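Local coordinates for protein glycoside hydrolase family 61 (Trichoderma reesei QM6a, PDB 5O2X) that probably uses a copper ion to cleave cellulose oxidatively, as lytic polysaccharide monooxygenases of family AA9 do, at residues A[118-128]-A[210-218]. Numbering follows the deposited sequence.
With MAN (alpha-D-mannopyranose), chain G; MAN (alpha-D-mannopyranose), chain H; SO4 (sulfate ion), chain U.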
loop_
_atom_site.group_PDB
_atom_site.type_symbol
_atom_site.label_atom_id
_atom_site.label_comp_id
_atom_site.label_asym_id
_atom_site.label_seq_id
_atom_site.Cartn_x
_atom_site.Cartn_y
_atom_site.Cartn_z
ATOM N N GLY A 118 13.493 -0.805 -0.169
ATOM C CA GLY A 118 13.910 -0.095 -1.336
ATOM C C GLY A 118 14.841 -0.890 -2.229
ATOM O O GLY A 118 14.443 -1.913 -2.815
ATOM N N LEU A 119 16.071 -0.400 -2.341
ATOM C CA LEU A 119 17.109 -0.995 -3.141
ATOM C C LEU A 119 17.815 -2.050 -2.312
ATOM O O LEU A 119 18.439 -1.733 -1.292
ATOM C CB LEU A 119 18.080 0.102 -3.581
ATOM C CG LEU A 119 19.282 -0.347 -4.404
ATOM C CD1 LEU A 119 18.892 -0.956 -5.738
ATOM C CD2 LEU A 119 20.172 0.855 -4.610
ATOM N N LEU A 120 17.756 -3.274 -2.755
ATOM C CA LEU A 120 18.352 -4.360 -2.006
ATOM C C LEU A 120 19.803 -4.540 -2.308
ATOM O O LEU A 120 20.578 -4.971 -1.428
ATOM C CB LEU A 120 17.529 -5.599 -2.250
ATOM C CG LEU A 120 16.121 -5.420 -1.598
ATOM C CD1 LEU A 120 15.248 -6.544 -2.023
ATOM C CD2 LEU A 120 16.250 -5.396 -0.076
ATOM N N SER A 121 20.188 -4.258 -3.557
ATOM C CA SER A 121 21.572 -4.463 -4.001
ATOM C C SER A 121 21.777 -3.854 -5.368
ATOM O O SER A 121 20.822 -3.704 -6.162
ATOM C CB SER A 121 21.908 -5.936 -4.087
ATOM O OG SER A 121 21.060 -6.592 -4.995
ATOM N N GLY A 122 23.013 -3.555 -5.678
ATOM C CA GLY A 122 23.419 -3.290 -7.024
ATOM C C GLY A 122 22.935 -1.944 -7.536
ATOM O O GLY A 122 22.580 -1.010 -6.769
ATOM N N GLY A 123 22.906 -1.805 -8.851
ATOM C CA GLY A 123 22.454 -0.634 -9.537
ATOM C C GLY A 123 22.365 -0.897 -11.020
ATOM O O GLY A 123 22.876 -1.875 -11.516
ATOM N N ASP A 124 21.664 -0.016 -11.718
ATOM C CA ASP A 124 21.543 -0.115 -13.190
ATOM C C ASP A 124 20.969 -1.454 -13.672
ATOM O O ASP A 124 21.597 -2.134 -14.457
ATOM C CB ASP A 124 22.864 0.167 -13.871
ATOM C CG ASP A 124 22.723 0.341 -15.373
ATOM O OD1 ASP A 124 21.697 0.806 -15.815
ATOM O OD2 ASP A 124 23.631 -0.062 -16.136
ATOM N N PRO A 125 19.762 -1.846 -13.202
ATOM C CA PRO A 125 18.892 -1.116 -12.302
ATOM C C PRO A 125 19.056 -1.449 -10.826
ATOM O O PRO A 125 18.540 -0.705 -9.996
ATOM C CB PRO A 125 17.497 -1.555 -12.776
ATOM C CG PRO A 125 17.697 -2.984 -13.194
ATOM C CD PRO A 125 19.066 -2.973 -13.839
ATOM N N GLY A 126 19.758 -2.541 -10.502
ATOM C CA GLY A 126 19.766 -3.109 -9.159
ATOM C C GLY A 126 18.574 -3.999 -8.916
ATOM O O GLY A 126 17.706 -4.143 -9.754
ATOM N N THR A 127 18.571 -4.618 -7.749
ATOM C CA THR A 127 17.472 -5.447 -7.274
ATOM C C THR A 127 16.693 -4.657 -6.235
ATOM O O THR A 127 17.304 -4.075 -5.327
ATOM C CB THR A 127 17.989 -6.753 -6.635
ATOM O OG1 THR A 127 18.748 -7.485 -7.584
ATOM C CG2 THR A 127 16.899 -7.612 -6.131
ATOM N N TRP A 128 15.378 -4.656 -6.376
ATOM C CA TRP A 128 14.472 -3.813 -5.602
ATOM C C TRP A 128 13.449 -4.681 -4.876
ATOM O O TRP A 128 13.210 -5.837 -5.220
ATOM C CB TRP A 128 13.749 -2.814 -6.537
ATOM C CG TRP A 128 14.657 -1.833 -7.158
ATOM C CD1 TRP A 128 15.468 -2.032 -8.222
ATOM C CD2 TRP A 128 14.924 -0.504 -6.678
ATOM N NE1 TRP A 128 16.181 -0.890 -8.480
ATOM C CE2 TRP A 128 15.875 0.054 -7.538
ATOM C CE3 TRP A 128 14.431 0.270 -5.632
ATOM C CZ2 TRP A 128 16.375 1.316 -7.345
ATOM C CZ3 TRP A 128 14.925 1.532 -5.452
ATOM C CH2 TRP A 128 15.884 2.053 -6.310
ATOM N N ILE A 210 18.022 5.452 -11.577
ATOM C CA ILE A 210 18.450 4.149 -11.070
ATOM C C ILE A 210 19.418 3.439 -12.053
ATOM O O ILE A 210 19.967 2.412 -11.710
ATOM C CB ILE A 210 17.244 3.245 -10.746
ATOM C CG1 ILE A 210 16.511 2.774 -11.999
ATOM C CG2 ILE A 210 16.338 3.921 -9.727
ATOM C CD1 ILE A 210 15.405 1.781 -11.727
ATOM N N TYR A 211 19.634 4.042 -13.237
ATOM C CA TYR A 211 20.465 3.437 -14.301
ATOM C C TYR A 211 21.896 3.943 -14.206
ATOM O O TYR A 211 22.479 4.495 -15.137
ATOM C CB TYR A 211 19.809 3.619 -15.677
ATOM C CG TYR A 211 18.438 2.972 -15.670
ATOM C CD1 TYR A 211 18.290 1.612 -15.706
ATOM C CD2 TYR A 211 17.282 3.732 -15.588
ATOM C CE1 TYR A 211 17.036 1.004 -15.677
ATOM C CE2 TYR A 211 16.029 3.152 -15.555
ATOM C CZ TYR A 211 15.891 1.799 -15.563
ATOM O OH TYR A 211 14.644 1.212 -15.502
ATOM N N THR A 212 22.443 3.747 -13.019
ATOM C CA THR A 212 23.775 4.171 -12.666
ATOM C C THR A 212 24.239 3.209 -11.591
ATOM O O THR A 212 23.448 2.605 -10.875
ATOM C CB THR A 212 23.792 5.614 -12.197
ATOM O OG1 THR A 212 25.144 5.937 -11.827
ATOM C CG2 THR A 212 22.853 5.856 -11.064
ATOM N N SER A 213 25.569 3.047 -11.458
ATOM C CA SER A 213 26.110 2.165 -10.417
ATOM C C SER A 213 27.509 2.714 -10.066
ATOM O O SER A 213 28.264 3.063 -10.951
ATOM C CB SER A 213 26.235 0.782 -10.927
ATOM O OG SER A 213 26.557 -0.040 -9.819
ATOM N N PRO A 214 27.847 2.800 -8.762
ATOM C CA PRO A 214 27.081 2.384 -7.610
ATOM C C PRO A 214 25.854 3.281 -7.348
ATOM O O PRO A 214 25.766 4.382 -7.876
ATOM C CB PRO A 214 28.078 2.460 -6.440
ATOM C CG PRO A 214 29.094 3.395 -6.891
ATOM C CD PRO A 214 29.184 3.273 -8.380
ATOM N N LEU A 215 24.914 2.787 -6.572
ATOM C CA LEU A 215 23.646 3.437 -6.362
ATOM C C LEU A 215 23.245 3.257 -4.908
ATOM O O LEU A 215 23.319 2.174 -4.351
ATOM C CB LEU A 215 22.584 2.804 -7.249
ATOM C CG LEU A 215 21.174 3.388 -7.192
ATOM C CD1 LEU A 215 21.114 4.811 -7.611
ATOM C CD2 LEU A 215 20.227 2.531 -8.016
ATOM N N ASN A 216 22.747 4.334 -4.307
ATOM C CA ASN A 216 22.102 4.310 -3.016
ATOM C C ASN A 216 20.661 4.826 -3.153
ATOM O O ASN A 216 20.330 5.499 -4.137
ATOM C CB ASN A 216 22.825 5.150 -1.996
ATOM C CG ASN A 216 24.191 4.611 -1.640
ATOM O OD1 ASN A 216 25.152 5.371 -1.527
ATOM N ND2 ASN A 216 24.259 3.324 -1.353
ATOM N N TYR A 217 19.814 4.499 -2.167
ATOM C CA TYR A 217 18.391 4.840 -2.270
ATOM C C TYR A 217 17.774 5.193 -0.948
ATOM O O TYR A 217 17.804 4.363 -0.047
ATOM C CB TYR A 217 17.590 3.726 -2.910
ATOM C CG TYR A 217 16.170 4.136 -3.202
ATOM C CD1 TYR A 217 15.922 5.026 -4.213
ATOM C CD2 TYR A 217 15.111 3.683 -2.454
ATOM C CE1 TYR A 217 14.642 5.444 -4.491
ATOM C CE2 TYR A 217 13.810 4.090 -2.729
ATOM C CZ TYR A 217 13.583 4.988 -3.750
ATOM O OH TYR A 217 12.306 5.400 -3.977
ATOM N N ILE A 218 17.153 6.383 -0.858
ATOM C CA ILE A 218 16.400 6.832 0.319
ATOM C C ILE A 218 14.918 6.659 0.013
ATOM O O ILE A 218 14.378 7.401 -0.816
ATOM C CB ILE A 218 16.731 8.292 0.664
ATOM C CG1 ILE A 218 18.234 8.453 0.935
ATOM C CG2 ILE A 218 15.871 8.756 1.844
ATOM C CD1 ILE A 218 18.649 9.894 1.108
HETATM C C1 MAN G . 25.467 7.318 -11.808
HETATM C C2 MAN G . 27.015 7.377 -11.889
HETATM C C3 MAN G . 27.613 6.658 -10.667
HETATM C C4 MAN G . 27.051 7.222 -9.366
HETATM C C5 MAN G . 25.525 7.241 -9.395
HETATM C C6 MAN G . 24.972 8.068 -8.248
HETATM O O2 MAN G . 27.442 8.723 -11.900
HETATM O O3 MAN G . 29.037 6.780 -10.643
HETATM O O4 MAN G . 27.522 6.429 -8.252
HETATM O O5 MAN G . 25.055 7.910 -10.574
HETATM O O6 MAN G . 23.689 7.554 -7.892
HETATM C C1 MAN H . 26.777 -1.391 -10.183
HETATM C C2 MAN H . 26.902 -2.146 -8.833
HETATM C C3 MAN H . 28.118 -1.674 -8.044
HETATM C C4 MAN H . 29.356 -1.668 -8.916
HETATM C C5 MAN H . 29.117 -0.841 -10.158
HETATM C C6 MAN H . 30.394 -0.767 -10.990
HETATM O O2 MAN H . 27.005 -3.508 -9.153
HETATM O O3 MAN H . 28.433 -2.504 -6.914
HETATM O O4 MAN H . 30.438 -1.113 -8.163
HETATM O O5 MAN H . 28.036 -1.421 -10.891
HETATM O O6 MAN H . 31.395 -0.117 -10.210
HETATM S S SO4 U . 22.102 -7.236 -8.482
HETATM O O1 SO4 U . 22.178 -8.726 -8.412
HETATM O O2 SO4 U . 23.105 -6.759 -9.454
HETATM O O3 SO4 U . 22.211 -6.627 -7.146
HETATM O O4 SO4 U . 20.785 -6.804 -8.955
HETATM O O HOH W 1 16.808 1.531 -0.186
HETATM O O HOH W 2 23.274 -0.631 -4.191
HETATM O O HOH W 3 25.574 0.015 -5.761
#
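Trp128 meets Tyr217 in a T-shaped stack, the edge of its six-membered ring over the tyrosine face with planes at 79°. From CB, placed toward 210-218 by the backbone, the indole reaches across with CG anti to the carbonyl carbon (chi1 -66°). Its NE1 donates to Pro125 O (2.8 Å) from above the carbonyl plane, a bond within 118-128 that helps hold the indole's rotation. Further out, CZ2 meets Ile210 CG2 at 3.5 Å and, more loosely, Leu215 CD2; at the far rim CH2 comes within 3.6 Å of Tyr217 CD1, and CZ3 stands over the centre of that ring. Tyrosine suits this place because its flat face receives the indole edge while its OH is hydrogen-bonded to Gly205 O. Replacing Tyr217 by an alanine would remove the ring, and would probably leave the indole edge without its aromatic partner and Gly205 O without that donor.

The segment 118-128 is a hairpin with a classic beta bulge, Leu120 and Ser121 both facing Thr127; 210-218, part of the long loop between strands 193-194 and 241-243, runs along it at the periphery of the AA9 domain. Leu119, with CG anti to the backbone N (chi1 178°), sets CD2 3.8 Å from Leu215 CG and lays CD1 over one indole face, offset toward the rim. Gly123 lets the backbones close in, since a CB would strike Thr212 O. Next to it, Asp124 N donates to Ile210 O (3.0 Å). O-linked mannoses are carried by Thr212 and Ser213, and the Thr212 sugar donates through O4 to Pro214 O.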